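Local coordinates for crystal protein (Bacillus thuringiensis serovar dakota, PDB 2ZTB) that recognizes cancer cells as the activated parasporin-2 toxin and, like related aerolysin-type toxins, probably forms pores in their membranes, at residues A[126-135]-A[178-186]; A[109-117]-A[138-147]. All coordinates share one frame; numbering follows the deposited sequence.

Contact 1: A[126-135]-A[178-186]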
loop_
_atom_site.group_PDB
_atom_site.type_symbol
_atom_site.label_atom_id
_atom_site.label_comp_id
_atom_site.label_asym_id
_atom_site.label_seq_id
_atom_site.Cartn_x
_atom_site.Cartn_y
_atom_site.Cartn_z
ATOM N N LEU A 126 -7.508 3.778 0.132
ATOM C CA LEU A 126 -7.545 2.749 -0.887
ATOM C C LEU A 126 -7.832 1.391 -0.233
ATOM O O LEU A 126 -7.184 1.012 0.751
ATOM C CB LEU A 126 -6.215 2.724 -1.635
ATOM C CG LEU A 126 -5.992 1.645 -2.693
ATOM C CD1 LEU A 126 -6.794 1.951 -3.934
ATOM C CD2 LEU A 126 -4.504 1.510 -3.018
ATOM N N SER A 127 -8.802 0.668 -0.779
ATOM C CA SER A 127 -9.126 -0.669 -0.296
ATOM C C SER A 127 -8.250 -1.719 -0.970
ATOM O O SER A 127 -8.214 -1.828 -2.206
ATOM C CB SER A 127 -10.604 -0.981 -0.491
ATOM O OG SER A 127 -11.403 -0.083 0.260
ATOM N N ILE A 128 -7.527 -2.461 -0.133
ATOM C CA ILE A 128 -6.658 -3.545 -0.569
ATOM C C ILE A 128 -7.119 -4.840 0.118
ATOM O O ILE A 128 -7.231 -4.913 1.350
ATOM C CB ILE A 128 -5.138 -3.232 -0.290
ATOM C CG1 ILE A 128 -4.650 -2.040 -1.140
ATOM C CG2 ILE A 128 -4.249 -4.452 -0.521
ATOM C CD1 ILE A 128 -4.774 -2.240 -2.678
ATOM N N LYS A 129 -7.419 -5.843 -0.702
ATOM C CA LYS A 129 -7.828 -7.153 -0.222
ATOM C C LYS A 129 -7.101 -8.243 -0.992
ATOM O O LYS A 129 -7.104 -8.251 -2.221
ATOM C CB LYS A 129 -9.336 -7.325 -0.369
ATOM C CG LYS A 129 -10.155 -6.526 0.638
ATOM C CD LYS A 129 -11.610 -6.359 0.208
ATOM C CE LYS A 129 -12.556 -6.409 1.414
ATOM N NZ LYS A 129 -12.322 -7.634 2.239
ATOM N N LYS A 130 -6.485 -9.165 -0.266
ATOM C CA LYS A 130 -5.787 -10.288 -0.880
ATOM C C LYS A 130 -5.978 -11.557 -0.057
ATOM O O LYS A 130 -5.785 -11.549 1.162
ATOM C CB LYS A 130 -4.295 -9.950 -1.048
ATOM C CG LYS A 130 -3.392 -11.102 -1.473
ATOM C CD LYS A 130 -3.577 -11.467 -2.929
ATOM C CE LYS A 130 -2.985 -12.841 -3.205
ATOM N NZ LYS A 130 -2.908 -13.108 -4.669
ATOM N N VAL A 131 -6.370 -12.644 -0.718
ATOM C CA VAL A 131 -6.414 -13.957 -0.057
ATOM C C VAL A 131 -5.116 -14.734 -0.308
ATOM O O VAL A 131 -4.799 -15.108 -1.442
ATOM C CB VAL A 131 -7.649 -14.814 -0.461
ATOM C CG1 VAL A 131 -7.592 -16.187 0.215
ATOM C CG2 VAL A 131 -8.964 -14.098 -0.116
ATOM N N PHE A 132 -4.369 -14.955 0.765
ATOM C CA PHE A 132 -3.125 -15.705 0.700
ATOM C C PHE A 132 -3.373 -17.186 1.012
ATOM O O PHE A 132 -4.159 -17.520 1.905
ATOM C CB PHE A 132 -2.114 -15.122 1.683
ATOM C CG PHE A 132 -1.551 -13.780 1.267
ATOM C CD1 PHE A 132 -1.813 -12.639 2.026
ATOM C CD2 PHE A 132 -0.749 -13.663 0.133
ATOM C CE1 PHE A 132 -1.282 -11.397 1.673
ATOM C CE2 PHE A 132 -0.213 -12.426 -0.237
ATOM C CZ PHE A 132 -0.478 -11.286 0.539
ATOM N N GLU A 133 -2.697 -18.062 0.272
ATOM C CA GLU A 133 -2.831 -19.506 0.454
ATOM C C GLU A 133 -2.600 -19.937 1.902
ATOM O O GLU A 133 -3.441 -20.628 2.495
ATOM C CB GLU A 133 -1.875 -20.253 -0.476
ATOM C CG GLU A 133 -1.837 -21.756 -0.238
ATOM C CD GLU A 133 -0.880 -22.470 -1.168
ATOM O OE1 GLU A 133 -0.699 -21.986 -2.319
ATOM O OE2 GLU A 133 -0.320 -23.516 -0.750
ATOM N N ILE A 134 -1.463 -19.527 2.453
ATOM C CA ILE A 134 -1.069 -19.887 3.810
ATOM C C ILE A 134 -1.654 -18.918 4.847
ATOM O O ILE A 134 -2.312 -19.342 5.803
ATOM C CB ILE A 134 0.490 -20.001 3.946
ATOM C CG1 ILE A 134 1.018 -21.112 3.024
ATOM C CG2 ILE A 134 0.908 -20.227 5.416
ATOM C CD1 ILE A 134 2.511 -21.114 2.808
ATOM N N GLY A 135 -1.447 -17.623 4.632
ATOM C CA GLY A 135 -1.871 -16.612 5.588
ATOM C C GLY A 135 -3.353 -16.293 5.659
ATOM O O GLY A 135 -3.815 -15.766 6.669
ATOM N N ILE A 178 8.220 -20.432 8.452
ATOM C CA ILE A 178 7.680 -19.103 8.269
ATOM C C ILE A 178 7.463 -18.877 6.777
ATOM O O ILE A 178 8.351 -19.149 5.963
ATOM C CB ILE A 178 8.600 -18.021 8.871
ATOM C CG1 ILE A 178 8.762 -18.229 10.384
ATOM C CG2 ILE A 178 8.058 -16.622 8.577
ATOM C CD1 ILE A 178 9.806 -17.274 11.014
ATOM N N ALA A 179 6.264 -18.410 6.435
ATOM C CA ALA A 179 5.934 -18.021 5.068
ATOM C C ALA A 179 5.874 -16.503 4.970
ATOM O O ALA A 179 5.115 -15.860 5.708
ATOM C CB ALA A 179 4.605 -18.625 4.633
ATOM N N LYS A 180 6.697 -15.940 4.086
ATOM C CA LYS A 180 6.518 -14.566 3.659
ATOM C C LYS A 180 5.781 -14.617 2.327
ATOM O O LYS A 180 6.343 -14.998 1.286
ATOM C CB LYS A 180 7.851 -13.811 3.531
ATOM C CG LYS A 180 7.677 -12.395 2.948
ATOM C CD LYS A 180 8.871 -11.961 2.061
ATOM C CE LYS A 180 8.400 -10.942 1.018
ATOM N NZ LYS A 180 9.514 -10.127 0.419
ATOM N N GLU A 181 4.505 -14.272 2.379
ATOM C CA GLU A 181 3.678 -14.251 1.182
ATOM C C GLU A 181 3.447 -12.811 0.766
ATOM O O GLU A 181 3.316 -11.916 1.615
ATOM C CB GLU A 181 2.350 -14.945 1.431
ATOM C CG GLU A 181 2.466 -16.438 1.732
ATOM C CD GLU A 181 1.128 -17.027 2.086
ATOM O OE1 GLU A 181 0.602 -16.669 3.155
ATOM O OE2 GLU A 181 0.585 -17.823 1.284
ATOM N N SER A 182 3.423 -12.578 -0.539
ATOM C CA SER A 182 3.151 -11.233 -1.024
ATOM C C SER A 182 2.579 -11.174 -2.427
ATOM O O SER A 182 2.698 -12.109 -3.208
ATOM C CB SER A 182 4.392 -10.336 -0.911
ATOM O OG SER A 182 5.407 -10.810 -1.763
ATOM N N ALA A 183 1.944 -10.042 -2.710
ATOM C CA ALA A 183 1.465 -9.721 -4.030
ATOM C C ALA A 183 1.747 -8.257 -4.294
ATOM O O ALA A 183 1.482 -7.404 -3.446
ATOM C CB ALA A 183 -0.031 -10.009 -4.136
ATOM N N ASP A 184 2.294 -7.969 -5.466
ATOM C CA ASP A 184 2.334 -6.595 -5.970
ATOM C C ASP A 184 0.984 -6.202 -6.533
ATOM O O ASP A 184 0.227 -7.045 -7.034
ATOM C CB ASP A 184 3.397 -6.429 -7.060
ATOM C CG ASP A 184 4.800 -6.542 -6.519
ATOM O OD1 ASP A 184 5.011 -6.219 -5.334
ATOM O OD2 ASP A 184 5.692 -6.959 -7.274
ATOM N N PHE A 185 0.678 -4.916 -6.454
ATOM C CA PHE A 185 -0.519 -4.406 -7.111
ATOM C C PHE A 185 -0.247 -3.083 -7.826
ATOM O O PHE A 185 0.743 -2.407 -7.561
ATOM C CB PHE A 185 -1.706 -4.317 -6.132
ATOM C CG PHE A 185 -1.469 -3.417 -4.942
ATOM C CD1 PHE A 185 -1.632 -2.023 -5.050
ATOM C CD2 PHE A 185 -1.113 -3.957 -3.706
ATOM C CE1 PHE A 185 -1.423 -1.183 -3.944
ATOM C CE2 PHE A 185 -0.896 -3.126 -2.587
ATOM C CZ PHE A 185 -1.049 -1.730 -2.710
ATOM N N SER A 186 -1.101 -2.753 -8.782
ATOM C CA SER A 186 -1.021 -1.471 -9.471
ATOM C C SER A 186 -2.424 -1.085 -9.898
ATOM O O SER A 186 -3.324 -1.920 -9.904
ATOM C CB SER A 186 -0.065 -1.522 -10.668
ATOM O OG SER A 186 -0.479 -2.476 -11.626
#
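Strand 126-132, which puts Phe-132 against Glu-181, passes over strand 178-186 with 141° between N-to-C directions and an axis approach of 8.4 Å, too wide for backbone pairing, so side chains fill the gap. At one end the CD1 methyl of Ile-128 sits over the centre of the Phe-185 ring, a CH-pi contact at 3.7 Å from the centroid, while Leu-126 CD2 meets ring atom CE1 of Phe-185 obliquely. Further along, the bent aliphatic chain of Lys-130 touches the Ala-183 methyl (CD to CB 4.0 Å), its amine going on to Asn-72. Strands 126-132 and 136-142 form a two-stranded beta-hairpin lying on the long sheet; in aerolysin-type relatives such a hairpin is thought to become the membrane-inserting element. Here the hairpin's turn is held by the carboxylate of the buried Glu-181, extended beyond CG (chi2 175°). Ile-134 N donates to Glu-181 OE2 at 2.9 Å, nearly straight at 166° and on the syn side, slightly out of the carboxylate plane. Gly-135 N reaches the syn lone pair of Glu-181 OE1 at 2.7 Å. Two backbone donors thus fix the carboxylate's rotation. Nearer the backbone of Glu-181, Phe-132 CD2 lies 3.6 Å from Glu-181 CB, and Ile-134 CD1 covers Ala-179 CB at 3.7 Å.

Contact 2: A[109-117]-A[138-147]. With EDO (1,2-ethanediol), chain H.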
loop_
_atom_site.group_PDB
_atom_site.type_symbol
_atom_site.label_atom_id
_atom_site.label_comp_id
_atom_site.label_asym_id
_atom_site.label_seq_id
_atom_site.Cartn_x
_atom_site.Cartn_y
_atom_site.Cartn_z
ATOM N N THR A 109 2.318 -10.973 10.976
ATOM C CA THR A 109 2.157 -9.600 10.480
ATOM C C THR A 109 1.555 -9.566 9.081
ATOM O O THR A 109 1.840 -10.431 8.240
ATOM C CB THR A 109 3.483 -8.799 10.495
ATOM O OG1 THR A 109 4.483 -9.506 9.756
ATOM C CG2 THR A 109 3.973 -8.571 11.916
ATOM N N SER A 110 0.718 -8.559 8.850
ATOM C CA SER A 110 0.224 -8.213 7.508
ATOM C C SER A 110 0.592 -6.772 7.220
ATOM O O SER A 110 0.230 -5.885 7.986
ATOM C CB SER A 110 -1.294 -8.358 7.424
ATOM O OG SER A 110 -1.713 -9.603 7.945
ATOM N N THR A 111 1.315 -6.549 6.126
ATOM C CA THR A 111 1.818 -5.219 5.769
ATOM C C THR A 111 1.285 -4.749 4.396
ATOM O O THR A 111 1.303 -5.508 3.425
ATOM C CB THR A 111 3.357 -5.195 5.821
ATOM O OG1 THR A 111 3.785 -5.555 7.144
ATOM C CG2 THR A 111 3.940 -3.792 5.457
ATOM N N VAL A 112 0.769 -3.519 4.335
ATOM C CA VAL A 112 0.486 -2.852 3.043
ATOM C C VAL A 112 1.449 -1.657 2.835
ATOM O O VAL A 112 1.865 -0.993 3.795
ATOM C CB VAL A 112 -1.020 -2.443 2.904
ATOM C CG1 VAL A 112 -1.374 -1.273 3.830
ATOM C CG2 VAL A 112 -1.396 -2.132 1.445
ATOM N N THR A 113 1.840 -1.432 1.582
ATOM C CA THR A 113 2.610 -0.248 1.171
ATOM C C THR A 113 2.125 0.166 -0.226
ATOM O O THR A 113 1.740 -0.678 -1.046
ATOM C CB THR A 113 4.152 -0.487 1.242
ATOM O OG1 THR A 113 4.863 0.756 1.143
ATOM C CG2 THR A 113 4.636 -1.455 0.164
ATOM N N SER A 114 2.095 1.468 -0.478
ATOM C CA SER A 114 1.657 1.976 -1.786
ATOM C C SER A 114 2.345 3.274 -2.085
ATOM O O SER A 114 2.904 3.902 -1.202
ATOM C CB SER A 114 0.137 2.173 -1.887
ATOM O OG SER A 114 -0.360 2.982 -0.840
ATOM N N SER A 115 2.298 3.650 -3.356
ATOM C CA SER A 115 2.891 4.875 -3.831
ATOM C C SER A 115 2.330 5.144 -5.226
ATOM O O SER A 115 1.580 4.331 -5.786
ATOM C CB SER A 115 4.406 4.732 -3.884
ATOM O OG SER A 115 4.742 3.686 -4.782
ATOM N N THR A 116 2.682 6.297 -5.773
ATOM C CA THR A 116 2.424 6.583 -7.181
ATOM C C THR A 116 3.757 6.966 -7.768
ATOM O O THR A 116 4.666 7.390 -7.045
ATOM C CB THR A 116 1.368 7.691 -7.414
ATOM O OG1 THR A 116 1.873 8.930 -6.917
ATOM C CG2 THR A 116 0.033 7.344 -6.727
ATOM N N THR A 117 3.901 6.753 -9.066
ATOM C CA THR A 117 5.182 6.960 -9.720
ATOM C C THR A 117 5.623 8.430 -9.748
ATOM O O THR A 117 6.803 8.696 -9.909
ATOM C CB THR A 117 5.177 6.347 -11.150
ATOM O OG1 THR A 117 4.043 6.833 -11.896
ATOM C CG2 THR A 117 5.136 4.807 -11.055
ATOM N N VAL A 138 -6.479 -10.998 3.958
ATOM C CA VAL A 138 -5.921 -9.755 4.474
ATOM C C VAL A 138 -6.680 -8.589 3.800
ATOM O O VAL A 138 -6.881 -8.596 2.586
ATOM C CB VAL A 138 -4.399 -9.716 4.171
ATOM C CG1 VAL A 138 -3.820 -8.353 4.366
ATOM C CG2 VAL A 138 -3.650 -10.746 5.043
ATOM N N SER A 139 -7.145 -7.625 4.590
ATOM C CA SER A 139 -7.688 -6.388 4.023
ATOM C C SER A 139 -7.159 -5.122 4.706
ATOM O O SER A 139 -6.842 -5.125 5.900
ATOM C CB SER A 139 -9.207 -6.391 4.020
ATOM O OG SER A 139 -9.701 -6.190 5.325
ATOM N N PHE A 140 -7.068 -4.046 3.920
ATOM C CA PHE A 140 -6.577 -2.754 4.379
ATOM C C PHE A 140 -7.406 -1.622 3.759
ATOM O O PHE A 140 -7.835 -1.708 2.604
ATOM C CB PHE A 140 -5.113 -2.559 3.964
ATOM C CG PHE A 140 -4.111 -3.388 4.750
ATOM C CD1 PHE A 140 -3.607 -4.570 4.229
ATOM C CD2 PHE A 140 -3.645 -2.956 5.989
ATOM C CE1 PHE A 140 -2.694 -5.324 4.951
ATOM C CE2 PHE A 140 -2.723 -3.693 6.704
ATOM C CZ PHE A 140 -2.248 -4.877 6.188
ATOM N N SER A 141 -7.634 -0.572 4.539
ATOM C CA SER A 141 -8.118 0.712 4.018
ATOM C C SER A 141 -6.971 1.706 4.244
ATOM O O SER A 141 -6.725 2.149 5.374
ATOM C CB SER A 141 -9.407 1.145 4.732
ATOM O OG SER A 141 -10.119 2.105 3.959
ATOM N N THR A 142 -6.240 2.023 3.178
ATOM C CA THR A 142 -4.937 2.657 3.350
ATOM C C THR A 142 -4.758 3.981 2.605
ATOM O O THR A 142 -5.254 4.148 1.486
ATOM C CB THR A 142 -3.795 1.655 3.029
ATOM O OG1 THR A 142 -2.561 2.138 3.566
ATOM C CG2 THR A 142 -3.663 1.411 1.533
ATOM N N THR A 143 -4.053 4.921 3.234
ATOM C CA THR A 143 -3.653 6.158 2.570
ATOM C C THR A 143 -2.537 5.850 1.570
ATOM O O THR A 143 -1.490 5.302 1.927
ATOM C CB THR A 143 -3.183 7.231 3.577
ATOM O OG1 THR A 143 -4.225 7.501 4.514
ATOM C CG2 THR A 143 -2.804 8.537 2.861
ATOM N N ILE A 144 -2.784 6.193 0.313
ATOM C CA ILE A 144 -1.817 6.006 -0.759
ATOM C C ILE A 144 -0.522 6.749 -0.433
ATOM O O ILE A 144 -0.552 7.917 -0.023
ATOM C CB ILE A 144 -2.404 6.450 -2.107
ATOM C CG1 ILE A 144 -3.693 5.655 -2.383
ATOM C CG2 ILE A 144 -1.385 6.285 -3.229
ATOM C CD1 ILE A 144 -4.540 6.183 -3.576
ATOM N N GLY A 145 0.602 6.036 -0.554
ATOM C CA GLY A 145 1.904 6.604 -0.275
ATOM C C GLY A 145 2.387 6.295 1.119
ATOM O O GLY A 145 3.396 6.846 1.545
ATOM N N THR A 146 1.672 5.422 1.839
ATOM C CA THR A 146 2.027 5.074 3.217
ATOM C C THR A 146 2.261 3.563 3.399
ATOM O O THR A 146 2.045 2.770 2.477
ATOM C CB THR A 146 0.953 5.553 4.242
ATOM O OG1 THR A 146 -0.228 4.759 4.095
ATOM C CG2 THR A 146 0.605 7.046 4.034
ATOM N N SER A 147 2.715 3.188 4.590
ATOM C CA SER A 147 2.850 1.779 4.970
ATOM C C SER A 147 2.136 1.518 6.282
ATOM O O SER A 147 2.189 2.341 7.183
ATOM C CB SER A 147 4.333 1.377 5.103
ATOM O OG SER A 147 5.009 1.562 3.867
HETATM C C1 EDO H . 3.583 8.597 -3.554
HETATM O O1 EDO H . 2.256 9.169 -3.466
HETATM C C2 EDO H . 4.612 9.507 -4.258
HETATM O O2 EDO H . 5.296 10.519 -3.458
HETATM O O HOH W 1 -0.516 1.979 1.703
#
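The exit of the beta-hairpin, a type II turn from Thr-143 to Thr-146, docks on strand 109-116, and Thr-113 and Ser-147 begin the return as an antiparallel non-hydrogen-bonded pair. Before the turn, strand 138-142 packs across 109-116 through side chains and forms no backbone pairs with it: the axes come within 8.2 Å at 42°. There Val-112 lies over one face of the Phe-140 ring, CB 3.8 Å from the centroid and offset toward the rim. Its CG1, set between the backbone N and the carbonyl carbon (chi1 71°), also touches that face and reaches Thr-142 OG1. Ser-110 O approaches the same ring at its edge, in plane, 3.2 Å from Phe-140 CZ. Within the turn itself, hydrogen bonds take over. Ser-114 N donates to Thr-146 O at 3.2 Å, in the carbonyl plane, and Gly-145 N donates to Ser-114 OG. The turn is braced internally by Thr-146 OG1, which gives a 2.6 Å bond to a lone pair of Thr-143 O. One water joins Ser-114 OG to Thr-142 OG1 and Thr-146 O, donating to the latter two; Thr-142 OG1 is also bonded to Glu-148. On the other side of the sheet, Thr-113 OG1 and Ser-147 OG share a hydrogen bond of 2.8 Å.

From the N terminus the chain meets residues 109-117, then 126-135, 138-147 and 178-186, so the two contacts cross rather than nest. Contact 2 closes a 20-residue loop that includes the hairpin's first strand; contact 1 closes one of 42 residues that includes the second strand and strand 147-164. Each hairpin strand is therefore laid on a different long strand, 126-132 on 168-199 and 136-142 on 96-116. The hairpin itself links the contacts, Leu-126 N lying 2.7 Å from Thr-142 O, a probable hydrogen bond. Phe-185 CZ of contact 1 also packs 3.4 Å from Thr-113 O of contact 2. Both underlying strands pair with strand 223-247, which places the contacts, with centres 11 Å apart, on one sheet.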